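Side-chain contacts in Lysine/ornithine decarboxylase (Selenomonas ruminantium, PDB 5GJO), which decarboxylates L-lysine to cadaverine and L-ornithine to putrescine with similar efficiency, using pyridoxal 5'-phosphate as cofactor: residues Glu58-Leu63 with Ser68-Ala73; Val181-Leu186 with Pro257-Cys262; Ala189-Ala194 with Gly219-Pro224. The protein carries 2 engineered substitutions. All coordinates share one frame; numbering follows the deposited sequence.

Contact 1: residues Glu58-Leu63 with Ser68-Ala73; sequences EILSLL and SHFDVA. With PLP (pyridoxal-5'-phosphate), chain H.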
loop_
_atom_site.group_PDB
_atom_site.type_symbol
_atom_site.label_atom_id
_atom_site.label_comp_id
_atom_site.label_asym_id
_atom_site.label_seq_id
_atom_site.Cartn_x
_atom_site.Cartn_y
_atom_site.Cartn_z
ATOM N N GLU A 58 3.766 -18.683 -10.999
ATOM C CA GLU A 58 4.715 -19.738 -11.254
ATOM C C GLU A 58 5.300 -20.331 -9.986
ATOM O O GLU A 58 5.699 -21.519 -9.948
ATOM C CB GLU A 58 5.876 -19.274 -12.137
ATOM C CG GLU A 58 5.417 -18.856 -13.552
ATOM C CD GLU A 58 4.846 -17.441 -13.646
ATOM O OE1 GLU A 58 4.639 -16.690 -12.660
ATOM O OE2 GLU A 58 4.551 -17.023 -14.788
ATOM N N ILE A 59 5.366 -19.514 -8.940
ATOM C CA ILE A 59 5.819 -20.009 -7.614
ATOM C C ILE A 59 4.816 -20.981 -7.027
ATOM O O ILE A 59 5.202 -22.072 -6.543
ATOM C CB ILE A 59 6.155 -18.831 -6.663
ATOM C CG1 ILE A 59 7.393 -18.071 -7.209
ATOM C CG2 ILE A 59 6.323 -19.346 -5.218
ATOM C CD1 ILE A 59 7.856 -16.942 -6.352
ATOM N N LEU A 60 3.546 -20.606 -7.139
ATOM C CA LEU A 60 2.466 -21.438 -6.623
ATOM C C LEU A 60 2.419 -22.777 -7.372
ATOM O O LEU A 60 2.297 -23.821 -6.748
ATOM C CB LEU A 60 1.124 -20.763 -6.696
ATOM C CG LEU A 60 1.090 -19.407 -5.969
ATOM C CD1 LEU A 60 -0.259 -18.739 -6.221
ATOM C CD2 LEU A 60 1.356 -19.550 -4.446
ATOM N N SER A 61 2.587 -22.733 -8.694
ATOM C CA SER A 61 2.581 -23.974 -9.444
ATOM C C SER A 61 3.758 -24.834 -9.106
ATOM O O SER A 61 3.636 -26.087 -9.056
ATOM C CB SER A 61 2.489 -23.655 -10.979
ATOM O OG SER A 61 1.321 -22.941 -11.283
ATOM N N LEU A 62 4.956 -24.237 -8.978
ATOM C CA LEU A 62 6.092 -24.960 -8.545
ATOM C C LEU A 62 5.823 -25.724 -7.212
ATOM O O LEU A 62 6.078 -26.981 -7.050
ATOM C CB LEU A 62 7.329 -24.027 -8.437
ATOM C CG LEU A 62 8.480 -24.618 -7.623
ATOM C CD1 LEU A 62 9.121 -25.693 -8.514
ATOM C CD2 LEU A 62 9.536 -23.606 -7.207
ATOM N N LEU A 63 5.383 -24.954 -6.205
ATOM C CA LEU A 63 5.101 -25.509 -4.939
ATOM C C LEU A 63 4.024 -26.602 -4.967
ATOM O O LEU A 63 4.245 -27.633 -4.291
ATOM C CB LEU A 63 4.707 -24.422 -3.877
ATOM C CG LEU A 63 5.917 -23.534 -3.502
ATOM C CD1 LEU A 63 5.433 -22.260 -2.819
ATOM C CD2 LEU A 63 6.873 -24.282 -2.609
ATOM N N SER A 68 3.293 -29.289 -2.030
ATOM C CA SER A 68 2.951 -28.354 -0.937
ATOM C C SER A 68 1.475 -28.241 -0.849
ATOM O O SER A 68 0.783 -28.260 -1.873
ATOM C CB SER A 68 3.547 -26.969 -1.257
ATOM O OG SER A 68 3.353 -26.032 -0.173
ATOM N N HIS A 69 0.966 -27.987 0.368
ATOM C CA HIS A 69 -0.357 -27.453 0.513
ATOM C C HIS A 69 -0.303 -25.909 0.600
ATOM O O HIS A 69 0.786 -25.292 0.426
ATOM C CB HIS A 69 -1.022 -27.997 1.806
ATOM C CG HIS A 69 -1.301 -29.474 1.807
ATOM N ND1 HIS A 69 -0.339 -30.431 1.556
ATOM C CD2 HIS A 69 -2.462 -30.156 2.000
ATOM C CE1 HIS A 69 -0.876 -31.641 1.611
ATOM N NE2 HIS A 69 -2.167 -31.500 1.890
ATOM N N PHE A 70 -1.480 -25.296 0.820
ATOM C CA PHE A 70 -1.564 -23.833 0.835
ATOM C C PHE A 70 -2.432 -23.271 1.944
ATOM O O PHE A 70 -3.473 -23.806 2.210
ATOM C CB PHE A 70 -2.096 -23.288 -0.480
ATOM C CG PHE A 70 -1.237 -23.645 -1.658
ATOM C CD1 PHE A 70 -0.142 -22.844 -1.983
ATOM C CD2 PHE A 70 -1.442 -24.855 -2.360
ATOM C CE1 PHE A 70 0.714 -23.235 -3.014
ATOM C CE2 PHE A 70 -0.608 -25.237 -3.382
ATOM C CZ PHE A 70 0.501 -24.436 -3.703
ATOM N N ASP A 71 -1.979 -22.179 2.534
ATOM C CA ASP A 71 -2.732 -21.410 3.515
ATOM C C ASP A 71 -3.245 -20.191 2.765
ATOM O O ASP A 71 -2.465 -19.408 2.173
ATOM C CB ASP A 71 -1.799 -20.978 4.643
ATOM C CG ASP A 71 -2.265 -19.698 5.341
ATOM O OD1 ASP A 71 -3.476 -19.431 5.406
ATOM O OD2 ASP A 71 -1.432 -18.922 5.810
ATOM N N VAL A 72 -4.565 -20.007 2.755
ATOM C CA VAL A 72 -5.251 -18.948 2.034
ATOM C C VAL A 72 -5.950 -18.023 3.044
ATOM O O VAL A 72 -6.480 -18.524 4.046
ATOM C CB VAL A 72 -6.326 -19.451 1.058
ATOM C CG1 VAL A 72 -5.640 -20.235 -0.074
ATOM C CG2 VAL A 72 -7.332 -20.392 1.707
ATOM N N ALA A 73 -5.930 -16.739 2.753
ATOM C CA ALA A 73 -6.460 -15.674 3.639
ATOM C C ALA A 73 -7.746 -15.079 3.180
ATOM O O ALA A 73 -8.293 -14.251 3.925
ATOM C CB ALA A 73 -5.452 -14.542 3.694
HETATM N N1 PLP H . 0.010 -18.349 8.333
HETATM C C2 PLP H . -0.776 -17.415 8.922
HETATM C C2A PLP H . -2.129 -17.802 9.457
HETATM C C3 PLP H . -0.306 -16.012 9.042
HETATM O O3 PLP H . -1.077 -15.057 9.630
HETATM C C4 PLP H . 1.033 -15.691 8.498
HETATM C C4A PLP H . 1.588 -14.322 8.570
HETATM O O4A PLP H . 0.839 -13.364 8.669
HETATM C C5 PLP H . 1.793 -16.804 7.877
HETATM C C6 PLP H . 1.228 -18.076 7.833
HETATM C C5A PLP H . 3.167 -16.557 7.299
HETATM O O4P PLP H . 3.985 -15.917 8.274
HETATM P P PLP H . 5.566 -15.738 8.025
HETATM O O1P PLP H . 6.083 -17.154 7.939
HETATM O O2P PLP H . 6.042 -14.973 9.236
HETATM O O3P PLP H . 5.645 -14.966 6.728
#
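In the beta-alpha-beta unit formed by strand 45-50, helix 57-65 and strand 69-72, part of the PLP-binding TIM-type barrel, Leu60 and Leu63 of the helix meet Ser68 and Phe70 where the chain returns into the barrel wall. The return is pinned by one backbone bond, Ser68 N to Leu63 O at 3.0 Å, with an N-H...O angle of 159°. Directly beside it the CB atoms of Leu63 and Ser68 lie 3.8 Å apart, so the chain re-enters close against the end of the helix. The hydroxyl of Ser68 turns instead to the residue that follows, the first of the strand: OG donates to His69 O at 2.7 Å, in the carbonyl plane and on a lone pair. A chi1 of -175° points OG away from the backbone N and back over its own carbonyl side, within reach of that acceptor. Phe70 points its ring toward the helix. Its CZ is 3.6 Å from Leu60 O, which sits at the ring edge near the ring plane, while Leu60 CD2 reaches CE1 of Phe70 at 4.0 Å, the two side chains crossing obliquely. Leu63 CB approaches CZ of Phe70 at 4.2 Å. On the same strand Asp71, which takes no part in the helix packing, places OD2 3.0 Å from N1 of the PLP pyridine ring, and this carboxylate also forms a salt bridge with Lys52. Around the contact, Leu60 and Leu63 both touch Tyr49 of strand 45-50; Leu63 and Ser68 meet Tyr35 of helix 28-41, and Phe70 packs on Leu81 of helix 75-83.

Contact 2: residues Val181-Leu186 with Pro257-Cys262; sequences VGSQSL and PGRYMC. With PLP (pyridoxal-5'-phosphate), chain H.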
loop_
_atom_site.group_PDB
_atom_site.type_symbol
_atom_site.label_atom_id
_atom_site.label_comp_id
_atom_site.label_asym_id
_atom_site.label_seq_id
_atom_site.Cartn_x
_atom_site.Cartn_y
_atom_site.Cartn_z
ATOM N N VAL A 181 3.555 -17.842 16.153
ATOM C CA VAL A 181 4.398 -17.171 17.157
ATOM C C VAL A 181 4.636 -15.668 16.861
ATOM O O VAL A 181 5.085 -14.892 17.739
ATOM C CB VAL A 181 5.739 -17.871 17.393
ATOM C CG1 VAL A 181 5.593 -19.287 17.889
ATOM C CG2 VAL A 181 6.671 -17.778 16.213
ATOM N N GLY A 182 4.332 -15.298 15.627
ATOM C CA GLY A 182 4.571 -13.965 15.106
ATOM C C GLY A 182 5.546 -13.987 13.935
ATOM O O GLY A 182 6.243 -14.940 13.756
ATOM N N SER A 183 5.521 -12.939 13.122
ATOM C CA SER A 183 6.362 -12.890 11.930
ATOM C C SER A 183 7.790 -12.426 12.200
ATOM O O SER A 183 8.024 -11.610 13.054
ATOM C CB SER A 183 5.729 -12.086 10.800
ATOM O OG SER A 183 6.296 -12.422 9.560
ATOM N N GLN A 184 8.725 -12.967 11.430
ATOM C CA GLN A 184 10.124 -12.695 11.628
ATOM C C GLN A 184 10.508 -12.976 13.066
ATOM O O GLN A 184 10.866 -12.094 13.781
ATOM C CB GLN A 184 10.519 -11.279 11.206
ATOM C CG GLN A 184 12.012 -11.019 11.289
ATOM C CD GLN A 184 12.802 -11.616 10.129
ATOM O OE1 GLN A 184 12.282 -12.355 9.334
ATOM N NE2 GLN A 184 14.084 -11.282 10.065
ATOM N N SER A 185 10.330 -14.220 13.482
ATOM C CA SER A 185 10.665 -14.616 14.821
ATOM C C SER A 185 12.143 -14.963 14.907
ATOM O O SER A 185 12.632 -15.774 14.160
ATOM C CB SER A 185 9.834 -15.826 15.240
ATOM O OG SER A 185 10.242 -16.294 16.478
ATOM N N LEU A 186 12.832 -14.316 15.824
ATOM C CA LEU A 186 14.213 -14.652 16.115
ATOM C C LEU A 186 14.288 -15.577 17.329
ATOM O O LEU A 186 15.347 -15.879 17.781
ATOM C CB LEU A 186 15.067 -13.393 16.297
ATOM C CG LEU A 186 14.936 -12.347 15.179
ATOM C CD1 LEU A 186 15.797 -11.121 15.396
ATOM C CD2 LEU A 186 15.260 -12.972 13.844
ATOM N N PRO A 257 4.642 -21.644 6.702
ATOM C CA PRO A 257 5.635 -20.629 6.357
ATOM C C PRO A 257 5.158 -19.735 5.208
ATOM O O PRO A 257 4.659 -20.235 4.163
ATOM C CB PRO A 257 6.846 -21.462 5.891
ATOM C CG PRO A 257 6.146 -22.679 5.267
ATOM C CD PRO A 257 5.149 -22.974 6.382
ATOM N N GLY A 258 5.306 -18.407 5.370
ATOM C CA GLY A 258 5.127 -17.440 4.303
ATOM C C GLY A 258 6.501 -16.834 3.922
ATOM O O GLY A 258 7.085 -17.204 2.908
ATOM N N ARG A 259 6.987 -15.909 4.760
ATOM C CA ARG A 259 8.197 -15.103 4.466
ATOM C C ARG A 259 9.369 -15.917 3.970
ATOM O O ARG A 259 10.076 -15.538 3.028
ATOM C CB ARG A 259 8.621 -14.329 5.732
ATOM C CG ARG A 259 9.610 -13.216 5.439
ATOM C CD ARG A 259 10.095 -12.656 6.768
ATOM N NE ARG A 259 9.045 -11.999 7.527
ATOM C CZ ARG A 259 8.572 -10.788 7.321
ATOM N NH1 ARG A 259 9.055 -9.994 6.377
ATOM N NH2 ARG A 259 7.625 -10.324 8.144
ATOM N N TYR A 260 9.587 -17.024 4.635
ATOM C CA TYR A 260 10.774 -17.828 4.419
ATOM C C TYR A 260 10.836 -18.407 2.991
ATOM O O TYR A 260 11.888 -18.530 2.434
ATOM C CB TYR A 260 10.889 -18.936 5.495
ATOM C CG TYR A 260 11.771 -20.089 5.087
ATOM C CD1 TYR A 260 13.131 -20.059 5.272
ATOM C CD2 TYR A 260 11.237 -21.169 4.427
ATOM C CE1 TYR A 260 13.931 -21.108 4.848
ATOM C CE2 TYR A 260 12.031 -22.217 3.998
ATOM C CZ TYR A 260 13.377 -22.185 4.215
ATOM O OH TYR A 260 14.149 -23.218 3.774
ATOM N N MET A 261 9.700 -18.829 2.459
ATOM C CA MET A 261 9.713 -19.652 1.258
ATOM C C MET A 261 10.309 -18.882 0.070
ATOM O O MET A 261 11.100 -19.470 -0.661
ATOM C CB MET A 261 8.311 -20.179 0.929
ATOM C CG MET A 261 8.287 -21.382 0.002
ATOM S SD MET A 261 9.141 -22.790 0.739
ATOM C CE MET A 261 8.050 -23.262 2.079
ATOM N N CYS A 262 9.963 -17.599 -0.098
ATOM C CA CYS A 262 10.451 -16.844 -1.266
ATOM C C CYS A 262 11.323 -15.666 -0.910
ATOM O O CYS A 262 11.789 -14.991 -1.810
ATOM C CB CYS A 262 9.291 -16.380 -2.130
ATOM S SG CYS A 262 8.045 -17.621 -2.452
HETATM N N1 PLP H . 0.010 -18.349 8.333
HETATM C C2 PLP H . -0.776 -17.415 8.922
HETATM C C2A PLP H . -2.129 -17.802 9.457
HETATM C C3 PLP H . -0.306 -16.012 9.042
HETATM O O3 PLP H . -1.077 -15.057 9.630
HETATM C C4 PLP H . 1.033 -15.691 8.498
HETATM C C4A PLP H . 1.588 -14.322 8.570
HETATM O O4A PLP H . 0.839 -13.364 8.669
HETATM C C5 PLP H . 1.793 -16.804 7.877
HETATM C C6 PLP H . 1.228 -18.076 7.833
HETATM C C5A PLP H . 3.167 -16.557 7.299
HETATM O O4P PLP H . 3.985 -15.917 8.274
HETATM P P PLP H . 5.566 -15.738 8.025
HETATM O O1P PLP H . 6.083 -17.154 7.939
HETATM O O2P PLP H . 6.042 -14.973 9.236
HETATM O O3P PLP H . 5.645 -14.966 6.728
HETATM O O HOH W 1 8.663 -14.551 9.130
#
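Ser183 OG is gripped from two directions, by the Arg259 guanidinium and by the phosphate of PLP. It donates to PLP O2P at 2.6 Å. From Arg259 NH2 it accepts a bond of 2.9 Å, with an N-H...O angle of 151°, and OG lies 16° out of the guanidinium plane. Arg259 NE adds a weak bond to the same oxygen, at 3.4 Å. A water sits at the guanidinium edge, in plane: it accepts from Arg259 NE at 3.0 Å and from the backbone N of Gln184, and donates to PLP O2P. The arginine chain runs extended from the backbone and bends at chi3, which swings NE and NH2 round to the serine and the water. Its NH1 forms a salt bridge with Asp300. Gln184 crosses the arginine at about a right angle, the amide and guanidinium planes 76° apart; its OE1 comes 3.4 Å from Arg259 CD, while its NE2 is held by Val223 O. Backbone N-H groups at the start of the 259-263 helix add further bonds: Gly258 N reaches PLP O1P at 3.0 Å and Arg259 N reaches O3P at 2.6 Å, with Gly220 N another phosphate partner. A CB on Gly258 would collide with PLP C5A. Thus the phosphate is held mainly by backbone N-H groups and a serine hydroxyl, whereas the guanidinium of Arg259 acts from the second shell, where it probably orients Ser183 OG and the bridging water and adds favourable positive potential near the phosphate.

Contact 3: residues Ala189-Ala194 with Gly219-Pro224; sequences AAYEEA and GGFPVP. With PLP (pyridoxal-5'-phosphate), chain H; SO4 (sulfate ion), chain C.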
loop_
_atom_site.group_PDB
_atom_site.type_symbol
_atom_site.label_atom_id
_atom_site.label_comp_id
_atom_site.label_asym_id
_atom_site.label_seq_id
_atom_site.Cartn_x
_atom_site.Cartn_y
_atom_site.Cartn_z
ATOM N N ALA A 189 12.670 -20.669 21.124
ATOM C CA ALA A 189 11.926 -21.007 22.355
ATOM C C ALA A 189 10.432 -20.765 22.285
ATOM O O ALA A 189 9.630 -21.499 22.926
ATOM C CB ALA A 189 12.477 -20.236 23.561
ATOM N N ALA A 190 10.026 -19.752 21.546
ATOM C CA ALA A 190 8.613 -19.473 21.426
ATOM C C ALA A 190 7.897 -20.670 20.808
ATOM O O ALA A 190 6.826 -21.005 21.215
ATOM C CB ALA A 190 8.383 -18.234 20.590
ATOM N N TYR A 191 8.504 -21.288 19.800
ATOM C CA TYR A 191 7.925 -22.482 19.224
ATOM C C TYR A 191 7.902 -23.626 20.240
ATOM O O TYR A 191 6.939 -24.321 20.365
ATOM C CB TYR A 191 8.709 -22.920 17.992
ATOM C CG TYR A 191 8.662 -21.961 16.829
ATOM C CD1 TYR A 191 7.681 -22.063 15.860
ATOM C CD2 TYR A 191 9.625 -20.991 16.669
ATOM C CE1 TYR A 191 7.638 -21.205 14.781
ATOM C CE2 TYR A 191 9.599 -20.134 15.595
ATOM C CZ TYR A 191 8.594 -20.240 14.642
ATOM O OH TYR A 191 8.549 -19.393 13.568
ATOM N N GLU A 192 8.990 -23.791 20.968
ATOM C CA GLU A 192 9.090 -24.877 21.933
ATOM C C GLU A 192 8.058 -24.761 23.045
ATOM O O GLU A 192 7.467 -25.732 23.441
ATOM C CB GLU A 192 10.496 -24.932 22.516
ATOM C CG GLU A 192 11.533 -25.343 21.499
ATOM C CD GLU A 192 12.961 -25.239 21.992
ATOM O OE1 GLU A 192 13.757 -26.089 21.623
ATOM O OE2 GLU A 192 13.289 -24.306 22.723
ATOM N N GLU A 193 7.874 -23.554 23.533
ATOM C CA GLU A 193 6.868 -23.242 24.546
ATOM C C GLU A 193 5.415 -23.483 24.076
ATOM O O GLU A 193 4.635 -24.072 24.772
ATOM C CB GLU A 193 7.034 -21.800 25.043
ATOM C CG GLU A 193 5.859 -21.271 25.852
ATOM C CD GLU A 193 6.065 -19.882 26.456
ATOM O OE1 GLU A 193 7.195 -19.561 26.825
ATOM O OE2 GLU A 193 5.087 -19.144 26.586
ATOM N N ALA A 194 5.093 -23.042 22.872
ATOM C CA ALA A 194 3.781 -23.258 22.282
ATOM C C ALA A 194 3.450 -24.717 22.127
ATOM O O ALA A 194 2.271 -25.142 22.390
ATOM C CB ALA A 194 3.698 -22.507 20.978
ATOM N N GLY A 219 3.791 -19.973 11.010
ATOM C CA GLY A 219 5.008 -19.636 10.290
ATOM C C GLY A 219 5.992 -18.958 11.182
ATOM O O GLY A 219 6.153 -19.330 12.362
ATOM N N GLY A 220 6.554 -17.843 10.676
ATOM C CA GLY A 220 7.439 -16.969 11.422
ATOM C C GLY A 220 8.919 -17.186 11.228
ATOM O O GLY A 220 9.715 -16.448 11.763
ATOM N N PHE A 221 9.262 -18.210 10.462
ATOM C CA PHE A 221 10.653 -18.454 10.176
ATOM C C PHE A 221 11.246 -17.150 9.512
ATOM O O PHE A 221 10.634 -16.614 8.612
ATOM C CB PHE A 221 10.795 -19.647 9.243
ATOM C CG PHE A 221 10.049 -20.865 9.722
ATOM C CD1 PHE A 221 10.548 -21.604 10.712
ATOM C CD2 PHE A 221 8.790 -21.129 9.240
ATOM C CE1 PHE A 221 9.849 -22.731 11.179
ATOM C CE2 PHE A 221 8.057 -22.200 9.721
ATOM C CZ PHE A 221 8.602 -22.999 10.658
ATOM N N PRO A 222 12.430 -16.693 9.945
ATOM C CA PRO A 222 12.916 -15.392 9.539
ATOM C C PRO A 222 13.729 -15.398 8.287
ATOM O O PRO A 222 14.177 -16.423 7.816
ATOM C CB PRO A 222 13.706 -14.942 10.763
ATOM C CG PRO A 222 14.332 -16.204 11.209
ATOM C CD PRO A 222 13.114 -17.139 11.151
ATOM N N VAL A 223 13.872 -14.236 7.735
ATOM C CA VAL A 223 14.706 -14.012 6.504
ATOM C C VAL A 223 15.695 -12.842 6.803
ATOM O O VAL A 223 15.372 -11.925 7.599
ATOM C CB VAL A 223 13.673 -13.604 5.438
ATOM C CG1 VAL A 223 14.195 -12.743 4.279
ATOM C CG2 VAL A 223 12.867 -14.830 4.970
ATOM N N PRO A 224 16.851 -12.822 6.129
ATOM C CA PRO A 224 17.860 -11.786 6.291
ATOM C C PRO A 224 17.321 -10.417 5.791
ATOM O O PRO A 224 16.604 -10.320 4.785
ATOM C CB PRO A 224 19.036 -12.209 5.398
ATOM C CG PRO A 224 18.658 -13.441 4.788
ATOM C CD PRO A 224 17.290 -13.885 5.204
HETATM N N1 PLP H . 0.010 -18.349 8.333
HETATM C C2 PLP H . -0.776 -17.415 8.922
HETATM C C2A PLP H . -2.129 -17.802 9.457
HETATM C C3 PLP H . -0.306 -16.012 9.042
HETATM O O3 PLP H . -1.077 -15.057 9.630
HETATM C C4 PLP H . 1.033 -15.691 8.498
HETATM C C4A PLP H . 1.588 -14.322 8.570
HETATM O O4A PLP H . 0.839 -13.364 8.669
HETATM C C5 PLP H . 1.793 -16.804 7.877
HETATM C C6 PLP H . 1.228 -18.076 7.833
HETATM C C5A PLP H . 3.167 -16.557 7.299
HETATM O O4P PLP H . 3.985 -15.917 8.274
HETATM P P PLP H . 5.566 -15.738 8.025
HETATM O O1P PLP H . 6.083 -17.154 7.939
HETATM O O2P PLP H . 6.042 -14.973 9.236
HETATM O O3P PLP H . 5.645 -14.966 6.728
HETATM S S SO4 C . 15.226 -17.760 22.213
HETATM O O1 SO4 C . 15.033 -18.931 21.304
HETATM O O2 SO4 C . 15.951 -18.175 23.406
HETATM O O3 SO4 C . 16.101 -16.870 21.396
HETATM O O4 SO4 C . 13.964 -17.051 22.552
#
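The rings of Tyr191 and Phe221 lie nearly parallel, planes 14° apart, but are slid so far that their centroids are 5.6 Å from each other and they barely overlap. Over one face of Phe221, toward its rim, stands Tyr191 OH, 4.1 Å above the plane; at the edge of the Tyr191 ring, near its plane, lies Gly219 O. The phenol donates to that carbonyl at 2.7 Å, coming in tilted 31° from the carbonyl plane. Tyr191 CG is anti to the carbonyl carbon (chi1 -65°), directing the ring from the helix toward the glycine loop. A CB on Gly220 would strike Tyr191 OH and also the carbonyl O of Gly219, so only a glycine fits this backbone. Next along, Gly220 N donates to PLP O1P at 2.9 Å in a nearly straight bond. Replacing Tyr191 with a phenylalanine would probably leave Gly219 O without its hydroxyl partner and let the glycine turn shift more easily. Ile240 of helix 233-247 touches both aromatic rings. The phenol thus probably steadies, from the second shell, the peptide whose N-H, on Gly220, binds the cofactor phosphate.

In the fold
All three contacts are buried within the pyridoxal-binding barrel and touch PLP, but at different ends of it. Contact 1 is largely apolar helix-on-strand packing, with its cofactor link, at the pyridine nitrogen, made by a residue outside that packing. Contact 2 is polar, between a loop and the start of helix 259-263; contact 3 is mixed, one hydrogen bond beside an aromatic pair, between helix 189-207 and a loop. These two share the phosphate. Their centres lie only 7 Å apart, joined by a probable hydrogen bond from Ser185 N to Gly220 O. Contact 1 meets contact 2 through packing alone, Ile59 against Cys262 and Leu63 against Met261, and does not touch contact 3, whose centre is 21 Å away.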